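Local structure of esterase TesA (Pseudomonas aeruginosa, 4JGG) at residues 125-131 with 157-163; 107-112 with 147-151; 41-47 with 186-190; 98-104 with 140-144. The protein hydrolyses carboxylic esters, with highest activity towards Tween detergents and short-chain p-nitrophenyl esters, and shows a low thioesterase activity towards palmitoyl-coenzyme A. One frame throughout, in Å; residues are numbered along the deposited sequence.

Contact 1: residues 125-131 with 157-163; sequences VLLLGIQ and TALVPFF
Leu128 and Val160 lie side by side as partners in two parallel strands, 124-128 and the edge strand 158-160, which helix 138-155 joins into a beta-alpha-beta unit of the SGNH-hydrolase sheet. The strands' N-to-C directions differ by 22°, and alternating bonds such as Val160 N to Leu127 O, 2.9 Å and nearly straight, set the register. The face of Leu126, Leu128 and Val160 is closely packed and covered by helix 186-197. Leu128 CD2 lies 3.8 Å from Val160 CB, while its other methyl, CD1, stands over the centre of the Phe163 ring, 3.8 Å from the centroid, a CH-pi contact only 6° off the ring normal. Phe163 CG is anti to the backbone N, which swings the ring inward beneath that methyl. Past the strands, Phe163 N still bonds to Gly129 O.

Beyond the strands, at the Gln131 end, the contact is more open: Phe162 is exposed, and Gln131 and Pro161 are partly so. Here a polar side chain, Gln131, spans the gap. Bent at chi2, it turns its amide back across, with the Phe162 CD1 edge 3.4 Å from OE1. Gln131 NE2 also bonds to Ser145 OG of the intervening helix; its bond to Pro161 O is 2.8 Å long and almost straight at 173°, with the acceptor in the amide plane.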
loop_
_atom_site.group_PDB
_atom_site.type_symbol
_atom_site.label_atom_id
_atom_site.label_comp_id
_atom_site.label_asym_id
_atom_site.label_seq_id
_atom_site.Cartn_x
_atom_site.Cartn_y
_atom_site.Cartn_z
ATOM N N VAL A 125 5.992 10.456 0.344
ATOM C CA VAL A 125 5.518 9.167 -0.159
ATOM C C VAL A 125 5.919 8.017 0.760
ATOM O O VAL A 125 7.066 7.944 1.199
ATOM C CB VAL A 125 6.059 8.894 -1.570
ATOM C CG1 VAL A 125 5.768 7.470 -1.989
ATOM C CG2 VAL A 125 5.460 9.874 -2.554
ATOM N N LEU A 126 4.966 7.137 1.056
ATOM C CA LEU A 126 5.232 5.925 1.826
ATOM C C LEU A 126 4.827 4.720 0.980
ATOM O O LEU A 126 3.660 4.593 0.591
ATOM C CB LEU A 126 4.447 5.934 3.145
ATOM C CG LEU A 126 4.442 4.661 4.007
ATOM C CD1 LEU A 126 5.840 4.284 4.458
ATOM C CD2 LEU A 126 3.529 4.840 5.218
ATOM N N LEU A 127 5.790 3.850 0.666
ATOM C CA LEU A 127 5.484 2.642 -0.098
ATOM C C LEU A 127 5.171 1.484 0.833
ATOM O O LEU A 127 5.898 1.245 1.801
ATOM C CB LEU A 127 6.674 2.223 -0.958
ATOM C CG LEU A 127 7.294 3.150 -1.984
ATOM C CD1 LEU A 127 8.256 2.319 -2.836
ATOM C CD2 LEU A 127 6.200 3.790 -2.837
ATOM N N LEU A 128 4.098 0.760 0.541
ATOM C CA LEU A 128 3.813 -0.480 1.244
ATOM C C LEU A 128 4.249 -1.639 0.353
ATOM O O LEU A 128 3.769 -1.783 -0.789
ATOM C CB LEU A 128 2.330 -0.597 1.613
ATOM C CG LEU A 128 1.800 0.543 2.485
ATOM C CD1 LEU A 128 0.373 0.273 2.936
ATOM C CD2 LEU A 128 2.710 0.788 3.671
ATOM N N GLY A 129 5.174 -2.441 0.867
ATOM C CA GLY A 129 5.708 -3.566 0.118
ATOM C C GLY A 129 4.990 -4.834 0.513
ATOM O O GLY A 129 4.608 -4.998 1.668
ATOM N N ILE A 130 4.811 -5.741 -0.439
ATOM C CA ILE A 130 4.083 -6.969 -0.164
ATOM C C ILE A 130 4.878 -8.200 -0.606
ATOM O O ILE A 130 5.560 -8.169 -1.625
ATOM C CB ILE A 130 2.694 -6.939 -0.838
ATOM C CG1 ILE A 130 1.824 -5.855 -0.181
ATOM C CG2 ILE A 130 2.023 -8.295 -0.764
ATOM C CD1 ILE A 130 0.364 -5.949 -0.542
ATOM N N GLN A 131 4.832 -9.257 0.200
ATOM C CA GLN A 131 5.461 -10.519 -0.157
ATOM C C GLN A 131 4.402 -11.555 -0.501
ATOM O O GLN A 131 3.483 -11.816 0.279
ATOM C CB GLN A 131 6.362 -11.035 0.963
ATOM C CG GLN A 131 7.657 -10.271 1.070
ATOM C CD GLN A 131 7.454 -8.914 1.702
ATOM O OE1 GLN A 131 6.650 -8.774 2.625
ATOM N NE2 GLN A 131 8.167 -7.903 1.207
ATOM N N THR A 157 11.795 7.528 -0.838
ATOM C CA THR A 157 10.502 7.445 -0.175
ATOM C C THR A 157 10.643 6.724 1.155
ATOM O O THR A 157 11.679 6.113 1.441
ATOM C CB THR A 157 9.461 6.687 -1.025
ATOM O OG1 THR A 157 9.596 5.278 -0.812
ATOM C CG2 THR A 157 9.639 6.987 -2.501
ATOM N N ALA A 158 9.602 6.790 1.978
ATOM C CA ALA A 158 9.543 5.918 3.139
ATOM C C ALA A 158 9.032 4.568 2.662
ATOM O O ALA A 158 8.491 4.449 1.550
ATOM C CB ALA A 158 8.642 6.512 4.246
ATOM N N LEU A 159 9.219 3.544 3.488
ATOM C CA LEU A 159 8.913 2.187 3.081
ATOM C C LEU A 159 8.595 1.262 4.250
ATOM O O LEU A 159 9.316 1.234 5.250
ATOM C CB LEU A 159 10.088 1.616 2.277
ATOM C CG LEU A 159 10.100 0.124 1.944
ATOM C CD1 LEU A 159 9.003 -0.249 0.971
ATOM C CD2 LEU A 159 11.460 -0.247 1.386
ATOM N N VAL A 160 7.501 0.520 4.110
ATOM C CA VAL A 160 7.201 -0.612 4.977
ATOM C C VAL A 160 7.438 -1.879 4.162
ATOM O O VAL A 160 6.553 -2.329 3.440
ATOM C CB VAL A 160 5.734 -0.597 5.445
ATOM C CG1 VAL A 160 5.361 -1.935 6.069
ATOM C CG2 VAL A 160 5.490 0.558 6.408
ATOM N N PRO A 161 8.645 -2.457 4.261
ATOM C CA PRO A 161 9.000 -3.559 3.357
ATOM C C PRO A 161 8.076 -4.760 3.475
ATOM O O PRO A 161 7.855 -5.440 2.471
ATOM C CB PRO A 161 10.424 -3.935 3.792
ATOM C CG PRO A 161 10.598 -3.352 5.157
ATOM C CD PRO A 161 9.745 -2.107 5.172
ATOM N N PHE A 162 7.557 -5.010 4.676
ATOM C CA PHE A 162 6.747 -6.192 4.950
ATOM C C PHE A 162 5.373 -5.823 5.498
ATOM O O PHE A 162 5.057 -6.109 6.656
ATOM C CB PHE A 162 7.483 -7.107 5.936
ATOM C CG PHE A 162 8.942 -7.271 5.617
ATOM C CD1 PHE A 162 9.346 -8.083 4.571
ATOM C CD2 PHE A 162 9.907 -6.594 6.344
ATOM C CE1 PHE A 162 10.681 -8.226 4.264
ATOM C CE2 PHE A 162 11.252 -6.738 6.041
ATOM C CZ PHE A 162 11.637 -7.551 5.001
ATOM N N PHE A 163 4.563 -5.186 4.654
ATOM C CA PHE A 163 3.240 -4.705 5.042
ATOM C C PHE A 163 2.395 -5.840 5.602
ATOM O O PHE A 163 1.601 -5.640 6.507
ATOM C CB PHE A 163 2.559 -4.052 3.827
ATOM C CG PHE A 163 1.123 -3.648 4.044
ATOM C CD1 PHE A 163 0.728 -3.010 5.211
ATOM C CD2 PHE A 163 0.173 -3.849 3.040
ATOM C CE1 PHE A 163 -0.589 -2.616 5.399
ATOM C CE2 PHE A 163 -1.148 -3.450 3.216
ATOM C CZ PHE A 163 -1.529 -2.829 4.392
#

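Contact 2: residues 107-112 with 147-151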
loop_
_atom_site.group_PDB
_atom_site.type_symbol
_atom_site.label_atom_id
_atom_site.label_comp_id
_atom_site.label_asym_id
_atom_site.label_seq_id
_atom_site.Cartn_x
_atom_site.Cartn_y
_atom_site.Cartn_z
ATOM N N LEU A 107 7.271 -2.951 -12.852
ATOM C CA LEU A 107 6.774 -2.579 -11.527
ATOM C C LEU A 107 7.644 -1.475 -10.966
ATOM O O LEU A 107 7.150 -0.459 -10.464
ATOM C CB LEU A 107 6.802 -3.777 -10.572
ATOM C CG LEU A 107 6.410 -3.469 -9.123
ATOM C CD1 LEU A 107 4.998 -2.882 -9.028
ATOM C CD2 LEU A 107 6.541 -4.699 -8.228
ATOM N N GLN A 108 8.954 -1.679 -11.056
ATOM C CA GLN A 108 9.916 -0.722 -10.528
ATOM C C GLN A 108 9.759 0.620 -11.238
ATOM O O GLN A 108 9.810 1.675 -10.616
ATOM C CB GLN A 108 11.341 -1.263 -10.690
ATOM C CG GLN A 108 12.340 -0.677 -9.697
ATOM C CD GLN A 108 12.715 0.755 -10.024
ATOM O OE1 GLN A 108 12.454 1.240 -11.124
ATOM N NE2 GLN A 108 13.335 1.441 -9.065
ATOM N N GLN A 109 9.551 0.576 -12.547
ATOM C CA GLN A 109 9.384 1.798 -13.332
ATOM C C GLN A 109 8.110 2.570 -12.952
ATOM O O GLN A 109 8.138 3.780 -12.679
ATOM C CB GLN A 109 9.356 1.436 -14.821
ATOM C CG GLN A 109 9.243 2.625 -15.766
ATOM C CD GLN A 109 8.998 2.189 -17.203
ATOM O OE1 GLN A 109 8.072 1.422 -17.483
ATOM N NE2 GLN A 109 9.834 2.667 -18.118
ATOM N N ASN A 110 6.988 1.863 -12.957
ATOM C CA ASN A 110 5.706 2.452 -12.611
ATOM C C ASN A 110 5.651 3.030 -11.193
ATOM O O ASN A 110 5.197 4.154 -10.998
ATOM C CB ASN A 110 4.592 1.429 -12.807
ATOM C CG ASN A 110 4.395 1.063 -14.261
ATOM O OD1 ASN A 110 4.710 1.853 -15.156
ATOM N ND2 ASN A 110 3.863 -0.137 -14.508
ATOM N N LEU A 111 6.118 2.267 -10.209
ATOM C CA LEU A 111 6.095 2.734 -8.822
ATOM C C LEU A 111 7.023 3.932 -8.637
ATOM O O LEU A 111 6.665 4.902 -7.993
ATOM C CB LEU A 111 6.500 1.616 -7.850
ATOM C CG LEU A 111 5.557 0.448 -7.548
ATOM C CD1 LEU A 111 6.278 -0.520 -6.620
ATOM C CD2 LEU A 111 4.244 0.912 -6.903
ATOM N N ALA A 112 8.217 3.848 -9.211
ATOM C CA ALA A 112 9.170 4.945 -9.187
ATOM C C ALA A 112 8.552 6.231 -9.722
ATOM O O ALA A 112 8.645 7.273 -9.078
ATOM C CB ALA A 112 10.418 4.573 -9.994
ATOM N N VAL A 147 11.915 -5.013 -5.411
ATOM C CA VAL A 147 11.568 -3.820 -6.170
ATOM C C VAL A 147 11.134 -2.672 -5.255
ATOM O O VAL A 147 11.496 -1.522 -5.475
ATOM C CB VAL A 147 10.445 -4.118 -7.189
ATOM C CG1 VAL A 147 9.822 -2.816 -7.702
ATOM C CG2 VAL A 147 10.985 -4.951 -8.342
ATOM N N TYR A 148 10.356 -2.979 -4.230
ATOM C CA TYR A 148 9.900 -1.936 -3.316
ATOM C C TYR A 148 11.063 -1.176 -2.702
ATOM O O TYR A 148 11.073 0.055 -2.701
ATOM C CB TYR A 148 8.980 -2.521 -2.245
ATOM C CG TYR A 148 7.726 -3.086 -2.864
ATOM C CD1 TYR A 148 6.652 -2.254 -3.192
ATOM C CD2 TYR A 148 7.634 -4.436 -3.170
ATOM C CE1 TYR A 148 5.504 -2.770 -3.782
ATOM C CE2 TYR A 148 6.496 -4.962 -3.747
ATOM C CZ TYR A 148 5.438 -4.123 -4.063
ATOM O OH TYR A 148 4.320 -4.661 -4.641
ATOM N N GLY A 149 12.043 -1.911 -2.189
ATOM C CA GLY A 149 13.233 -1.300 -1.613
ATOM C C GLY A 149 14.028 -0.509 -2.639
ATOM O O GLY A 149 14.613 0.530 -2.328
ATOM N N ALA A 150 14.032 -0.994 -3.872
ATOM C CA ALA A 150 14.728 -0.321 -4.961
ATOM C C ALA A 150 14.094 1.040 -5.243
ATOM O O ALA A 150 14.788 2.054 -5.339
ATOM C CB ALA A 150 14.698 -1.184 -6.222
ATOM N N VAL A 151 12.769 1.055 -5.377
ATOM C CA VAL A 151 12.037 2.301 -5.618
ATOM C C VAL A 151 12.212 3.307 -4.483
ATOM O O VAL A 151 12.448 4.491 -4.726
ATOM C CB VAL A 151 10.541 2.048 -5.861
ATOM C CG1 VAL A 151 9.826 3.373 -6.142
ATOM C CG2 VAL A 151 10.360 1.086 -7.028
#
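Gln108 packs on Val147 and Val151 where two helices, 104-121 and 138-155, pack beside each other on one flank of the alpha/beta/alpha sandwich. The segment axes approach to 9.4 Å with N-to-C directions 41° apart, and the packing is almost wholly apolar.

Gln108 can be followed outward atom by atom. Its CB is 3.7 Å from Val147 CG1, the methyl that also presses on the Gln108 backbone. With CG anti to the backbone N (chi1 -156°), the chain moves on towards the next turn of the partner helix, and CG touches both valines, 3.8 Å from Val151 CG2 and slightly farther from Val147 CG1. The bend at chi2 then runs the amide past Val151 in the opposite direction to that side chain: CD stays against Val151 CG2, and NE2 comes to 3.6 Å from the same methyl. That approach is packing; the polar partner of NE2 is Gln154 OE1, one turn farther along helix 138-155.

Nearer the sheet, the leucines continue the apolar seam. Leu107 CG meets Val147 CG1, and Leu111 CD1 comes obliquely to the Tyr148 ring, 3.7 Å from CE1. The hydroxyl of that tyrosine bonds to Leu93 O, which ties down the far end of the ring, while Leu111 touches CE1 and CD1. The packing is close where Val151 meets the helix backbone: its CG1, anti to the backbone N, presses to 3.5 Å from Ala112 CA.

Contact 3: residues 41-47 with 186-190; sequences QGWVALL and QPRLL
With CG anti to the carbonyl carbon (chi1 -56°) and a bend at chi2, the Gln186 side chain turns back and brings OE1 to Trp43 N; Leu190, by contrast, has CG anti to its backbone N and reaches over to Leu46 and Leu47. These groups join two helices of the alpha/beta/alpha fold, 43-53 and 186-197, whose segment axes approach to 8.7 Å at a 59° angle.

Trp43 follows Gly42, the N-cap residue, so its N-H belongs to the first turn of helix 43-53. Gln186 OE1 accepts it at 3.0 Å, in the carbonyl plane and on a lone pair, though the bond is bent to 138° at the hydrogen. The amide's other end is held too, since NE2 donates to Ala182 O, and both bonds together should fix the rotation of the group.

Below the amide the contact is apolar. Trp43 and Leu189 cross at about a right angle, CB to CB 3.7 Å, while the indole N-H bonds to Ser32. Leu46 CD1 rests on the backbone where Gln186 joins Pro187. Leu190 divides its methyls between neighbours: CD1 lies 3.7 Å from Leu47 CA, and CD2 is 3.6 Å from Leu46 CB.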
loop_
_atom_site.group_PDB
_atom_site.type_symbol
_atom_site.label_atom_id
_atom_site.label_comp_id
_atom_site.label_asym_id
_atom_site.label_seq_id
_atom_site.Cartn_x
_atom_site.Cartn_y
_atom_site.Cartn_z
ATOM N N GLN A 41 -14.377 -1.294 8.864
ATOM C CA GLN A 41 -13.496 -2.039 9.761
ATOM C C GLN A 41 -12.146 -2.303 9.105
ATOM O O GLN A 41 -11.265 -2.927 9.698
ATOM C CB GLN A 41 -14.137 -3.371 10.165
ATOM C CG GLN A 41 -15.386 -3.232 11.041
ATOM C CD GLN A 41 -15.077 -2.740 12.454
ATOM O OE1 GLN A 41 -13.993 -2.980 12.989
ATOM N NE2 GLN A 41 -16.037 -2.048 13.063
ATOM N N GLY A 42 -11.994 -1.820 7.877
ATOM C CA GLY A 42 -10.749 -1.979 7.152
ATOM C C GLY A 42 -9.635 -1.126 7.705
ATOM O O GLY A 42 -9.866 -0.129 8.405
ATOM N N TRP A 43 -8.406 -1.508 7.383
ATOM C CA TRP A 43 -7.245 -0.866 7.975
ATOM C C TRP A 43 -7.195 0.655 7.750
ATOM O O TRP A 43 -6.810 1.406 8.646
ATOM C CB TRP A 43 -5.950 -1.580 7.554
ATOM C CG TRP A 43 -5.283 -1.073 6.312
ATOM C CD1 TRP A 43 -5.360 -1.608 5.064
ATOM C CD2 TRP A 43 -4.403 0.054 6.217
ATOM N NE1 TRP A 43 -4.585 -0.879 4.185
ATOM C CE2 TRP A 43 -3.993 0.150 4.868
ATOM C CE3 TRP A 43 -3.920 0.986 7.137
ATOM C CZ2 TRP A 43 -3.125 1.147 4.422
ATOM C CZ3 TRP A 43 -3.065 1.977 6.693
ATOM C CH2 TRP A 43 -2.682 2.056 5.348
ATOM N N VAL A 44 -7.612 1.122 6.581
ATOM C CA VAL A 44 -7.573 2.564 6.308
ATOM C C VAL A 44 -8.570 3.314 7.191
ATOM O O VAL A 44 -8.266 4.376 7.727
ATOM C CB VAL A 44 -7.854 2.882 4.823
ATOM C CG1 VAL A 44 -8.148 4.349 4.659
ATOM C CG2 VAL A 44 -6.669 2.478 3.948
ATOM N N ALA A 45 -9.753 2.733 7.343
ATOM C CA ALA A 45 -10.765 3.220 8.271
ATOM C C ALA A 45 -10.227 3.286 9.686
ATOM O O ALA A 45 -10.539 4.210 10.438
ATOM C CB ALA A 45 -11.986 2.319 8.226
ATOM N N LEU A 46 -9.429 2.290 10.067
ATOM C CA LEU A 46 -8.849 2.273 11.399
ATOM C C LEU A 46 -7.759 3.334 11.515
ATOM O O LEU A 46 -7.507 3.868 12.606
ATOM C CB LEU A 46 -8.252 0.894 11.713
ATOM C CG LEU A 46 -9.155 -0.336 11.618
ATOM C CD1 LEU A 46 -8.370 -1.566 12.070
ATOM C CD2 LEU A 46 -10.405 -0.169 12.436
ATOM N N LEU A 47 -7.085 3.603 10.397
ATOM C CA LEU A 47 -6.072 4.645 10.347
ATOM C C LEU A 47 -6.727 5.982 10.673
ATOM O O LEU A 47 -6.226 6.753 11.500
ATOM C CB LEU A 47 -5.418 4.699 8.959
ATOM C CG LEU A 47 -4.463 5.875 8.709
ATOM C CD1 LEU A 47 -3.373 5.926 9.768
ATOM C CD2 LEU A 47 -3.844 5.846 7.303
ATOM N N GLN A 186 -7.010 -6.754 10.164
ATOM C CA GLN A 186 -7.027 -5.308 9.897
ATOM C C GLN A 186 -6.251 -4.477 10.923
ATOM O O GLN A 186 -5.493 -3.569 10.547
ATOM C CB GLN A 186 -8.459 -4.787 9.703
ATOM C CG GLN A 186 -9.257 -5.487 8.594
ATOM C CD GLN A 186 -8.561 -5.452 7.242
ATOM O OE1 GLN A 186 -8.258 -4.387 6.713
ATOM N NE2 GLN A 186 -8.305 -6.624 6.682
ATOM N N PRO A 187 -6.429 -4.781 12.225
ATOM C CA PRO A 187 -5.587 -4.135 13.235
ATOM C C PRO A 187 -4.103 -4.298 12.949
ATOM O O PRO A 187 -3.373 -3.313 13.020
ATOM C CB PRO A 187 -5.977 -4.866 14.518
ATOM C CG PRO A 187 -7.400 -5.182 14.327
ATOM C CD PRO A 187 -7.541 -5.522 12.851
ATOM N N ARG A 188 -3.673 -5.516 12.605
ATOM C CA ARG A 188 -2.260 -5.783 12.356
ATOM C C ARG A 188 -1.731 -5.023 11.142
ATOM O O ARG A 188 -0.639 -4.465 11.186
ATOM C CB ARG A 188 -1.993 -7.280 12.176
ATOM C CG ARG A 188 -0.515 -7.586 11.963
ATOM C CD ARG A 188 0.268 -7.350 13.245
ATOM N NE ARG A 188 1.711 -7.230 13.044
ATOM C CZ ARG A 188 2.579 -8.214 13.254
ATOM N NH1 ARG A 188 2.155 -9.403 13.647
ATOM N NH2 ARG A 188 3.871 -8.011 13.053
ATOM N N LEU A 189 -2.490 -5.027 10.050
ATOM C CA LEU A 189 -2.167 -4.148 8.920
ATOM C C LEU A 189 -1.892 -2.723 9.408
ATOM O O LEU A 189 -0.873 -2.135 9.057
ATOM C CB LEU A 189 -3.276 -4.179 7.857
ATOM C CG LEU A 189 -3.431 -5.546 7.176
ATOM C CD1 LEU A 189 -4.568 -5.556 6.130
ATOM C CD2 LEU A 189 -2.106 -5.962 6.533
ATOM N N LEU A 190 -2.788 -2.164 10.225
ATOM C CA LEU A 190 -2.584 -0.804 10.741
ATOM C C LEU A 190 -1.336 -0.699 11.603
ATOM O O LEU A 190 -0.571 0.262 11.481
ATOM C CB LEU A 190 -3.812 -0.295 11.513
ATOM C CG LEU A 190 -3.674 1.042 12.256
ATOM C CD1 LEU A 190 -3.421 2.217 11.319
ATOM C CD2 LEU A 190 -4.924 1.281 13.091
#

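Contact 4: residues 98-104 with 140-144; sequences GLRGMAP and YIEAF
Phe144 and Tyr140, one turn apart on helix 138-155, present their rings to the 98-104 segment in quite different ways: Phe144 is held by its two faces, Tyr140 reaches in with its hydroxyl.

The Phe144 ring lies between Gly98 and Pro104. Gly98 CA sits over the centre of one face, 3.5 Å from the centroid and 10° off the ring normal. Pro104 CG occupies the opposite face, 3.9 Å above the plane but displaced towards the rim. Both are CH-pi contacts, and they differ in how well centred the carbon is. Phe144 CG is anti to the carbonyl carbon, which directs the ring from its helix into this slot. Met102 O meets the ring's edge in its plane, near CZ and CE1, an approach consistent with the slight positive charge of aromatic hydrogens.

Tyr140 takes the other course from the same helix. Its CG is anti to the backbone N (chi1 -171°), extending the ring so that OH donates to Gly98 O at 2.6 Å, in the carbonyl plane and with a C=O...O angle of 157°. That oxygen also lies in the plane of the tyrosine ring, at its edge. Gly98 O receives a second bond from Gly101 N, part of the Schellman motif in which Gly101, at positive phi, leaves the helix.

The chemistry therefore converges on one glycine: Gly98 offers a bare CA to an aromatic face and a carbonyl to two donors, so the ring packing and the Schellman turn at Gly101 are tied to the same residue.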
loop_
_atom_site.group_PDB
_atom_site.type_symbol
_atom_site.label_atom_id
_atom_site.label_comp_id
_atom_site.label_asym_id
_atom_site.label_seq_id
_atom_site.Cartn_x
_atom_site.Cartn_y
_atom_site.Cartn_z
ATOM N N GLY A 98 2.682 -8.959 -9.265
ATOM C CA GLY A 98 3.343 -10.203 -8.918
ATOM C C GLY A 98 2.447 -11.414 -9.052
ATOM O O GLY A 98 2.847 -12.465 -9.559
ATOM N N LEU A 99 1.217 -11.274 -8.586
ATOM C CA LEU A 99 0.272 -12.369 -8.586
ATOM C C LEU A 99 -0.045 -12.793 -10.023
ATOM O O LEU A 99 -0.426 -13.942 -10.274
ATOM C CB LEU A 99 -0.997 -11.938 -7.862
ATOM C CG LEU A 99 -1.985 -13.018 -7.453
ATOM C CD1 LEU A 99 -1.441 -13.784 -6.274
ATOM C CD2 LEU A 99 -3.326 -12.372 -7.120
ATOM N N ARG A 100 0.131 -11.857 -10.956
ATOM C CA ARG A 100 -0.094 -12.091 -12.380
ATOM C C ARG A 100 1.146 -12.553 -13.134
ATOM O O ARG A 100 1.060 -12.928 -14.295
ATOM C CB ARG A 100 -0.587 -10.815 -13.056
ATOM C CG ARG A 100 -1.961 -10.372 -12.633
ATOM C CD ARG A 100 -2.414 -9.217 -13.478
ATOM N NE ARG A 100 -3.327 -8.376 -12.730
ATOM C CZ ARG A 100 -3.970 -7.326 -13.223
ATOM N NH1 ARG A 100 -3.805 -6.968 -14.495
ATOM N NH2 ARG A 100 -4.784 -6.633 -12.433
ATOM N N GLY A 101 2.304 -12.512 -12.503
ATOM C CA GLY A 101 3.516 -12.900 -13.201
ATOM C C GLY A 101 3.932 -11.862 -14.221
ATOM O O GLY A 101 4.480 -12.185 -15.277
ATOM N N MET A 102 3.655 -10.598 -13.920
ATOM C CA MET A 102 4.082 -9.516 -14.803
ATOM C C MET A 102 5.558 -9.267 -14.546
ATOM O O MET A 102 6.136 -9.864 -13.644
ATOM C CB MET A 102 3.251 -8.255 -14.543
ATOM C CG MET A 102 1.756 -8.536 -14.659
ATOM S SD MET A 102 0.637 -7.133 -14.476
ATOM C CE MET A 102 1.233 -5.997 -15.713
ATOM N N ALA A 103 6.169 -8.392 -15.328
ATOM C CA ALA A 103 7.609 -8.168 -15.214
ATOM C C ALA A 103 7.945 -7.294 -13.997
ATOM O O ALA A 103 7.342 -6.249 -13.789
ATOM C CB ALA A 103 8.148 -7.545 -16.490
ATOM N N PRO A 104 8.899 -7.742 -13.177
ATOM C CA PRO A 104 9.381 -6.975 -12.028
ATOM C C PRO A 104 9.956 -5.617 -12.411
ATOM O O PRO A 104 9.910 -4.691 -11.606
ATOM C CB PRO A 104 10.495 -7.860 -11.470
ATOM C CG PRO A 104 10.110 -9.230 -11.870
ATOM C CD PRO A 104 9.460 -9.103 -13.208
ATOM N N TYR A 140 10.955 -16.087 -6.691
ATOM C CA TYR A 140 9.858 -15.354 -7.317
ATOM C C TYR A 140 9.442 -14.247 -6.366
ATOM O O TYR A 140 9.405 -13.072 -6.729
ATOM C CB TYR A 140 8.673 -16.288 -7.588
ATOM C CG TYR A 140 7.570 -15.690 -8.431
ATOM C CD1 TYR A 140 7.490 -15.955 -9.797
ATOM C CD2 TYR A 140 6.596 -14.878 -7.860
ATOM C CE1 TYR A 140 6.472 -15.404 -10.576
ATOM C CE2 TYR A 140 5.580 -14.334 -8.625
ATOM C CZ TYR A 140 5.521 -14.593 -9.975
ATOM O OH TYR A 140 4.500 -14.047 -10.725
ATOM N N ILE A 141 9.140 -14.651 -5.141
ATOM C CA ILE A 141 8.791 -13.727 -4.080
ATOM C C ILE A 141 9.754 -12.556 -4.030
ATOM O O ILE A 141 9.320 -11.408 -4.016
ATOM C CB ILE A 141 8.767 -14.437 -2.721
ATOM C CG1 ILE A 141 7.645 -15.482 -2.704
ATOM C CG2 ILE A 141 8.599 -13.426 -1.592
ATOM C CD1 ILE A 141 7.796 -16.553 -1.633
ATOM N N GLU A 142 11.054 -12.846 -4.008
ATOM C CA GLU A 142 12.067 -11.800 -3.870
ATOM C C GLU A 142 12.157 -10.914 -5.107
ATOM O O GLU A 142 12.442 -9.726 -5.000
ATOM C CB GLU A 142 13.436 -12.403 -3.570
ATOM N N ALA A 143 11.918 -11.495 -6.281
ATOM C CA ALA A 143 12.027 -10.749 -7.533
ATOM C C ALA A 143 11.159 -9.497 -7.499
ATOM O O ALA A 143 11.556 -8.440 -7.990
ATOM C CB ALA A 143 11.650 -11.626 -8.709
ATOM N N PHE A 144 9.969 -9.631 -6.921
ATOM C CA PHE A 144 9.049 -8.512 -6.773
ATOM C C PHE A 144 9.320 -7.752 -5.485
ATOM O O PHE A 144 9.332 -6.514 -5.454
ATOM C CB PHE A 144 7.601 -9.019 -6.825
ATOM C CG PHE A 144 7.200 -9.549 -8.183
ATOM C CD1 PHE A 144 6.797 -8.687 -9.185
ATOM C CD2 PHE A 144 7.243 -10.909 -8.455
ATOM C CE1 PHE A 144 6.436 -9.169 -10.449
ATOM C CE2 PHE A 144 6.891 -11.395 -9.702
ATOM C CZ PHE A 144 6.479 -10.527 -10.701
#

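In the fold
Helix 138-155 unites three of the contacts: it packs on helix 104-121 in contact 2, on the 98-104 turn in contact 4, and forms the crossover between the strands of contact 1. Contact 1, about 7 Å from the chain centre, is the most central and relies mainly on backbone hydrogen bonds. Contacts 2 and 3 are buried helix pairs on opposite sides of that centre, their centres about 24 Å apart; the first is largely apolar, the second adds one hydrogen bond to a side-chain amide oxygen. Contact 4, about 16 Å out and partly buried, uses aromatic faces and a hydroxyl. Phe163 of contact 1 meets Trp43 of contact 3 edge-to-face, while Tyr148 of contact 2 packs on Gly129.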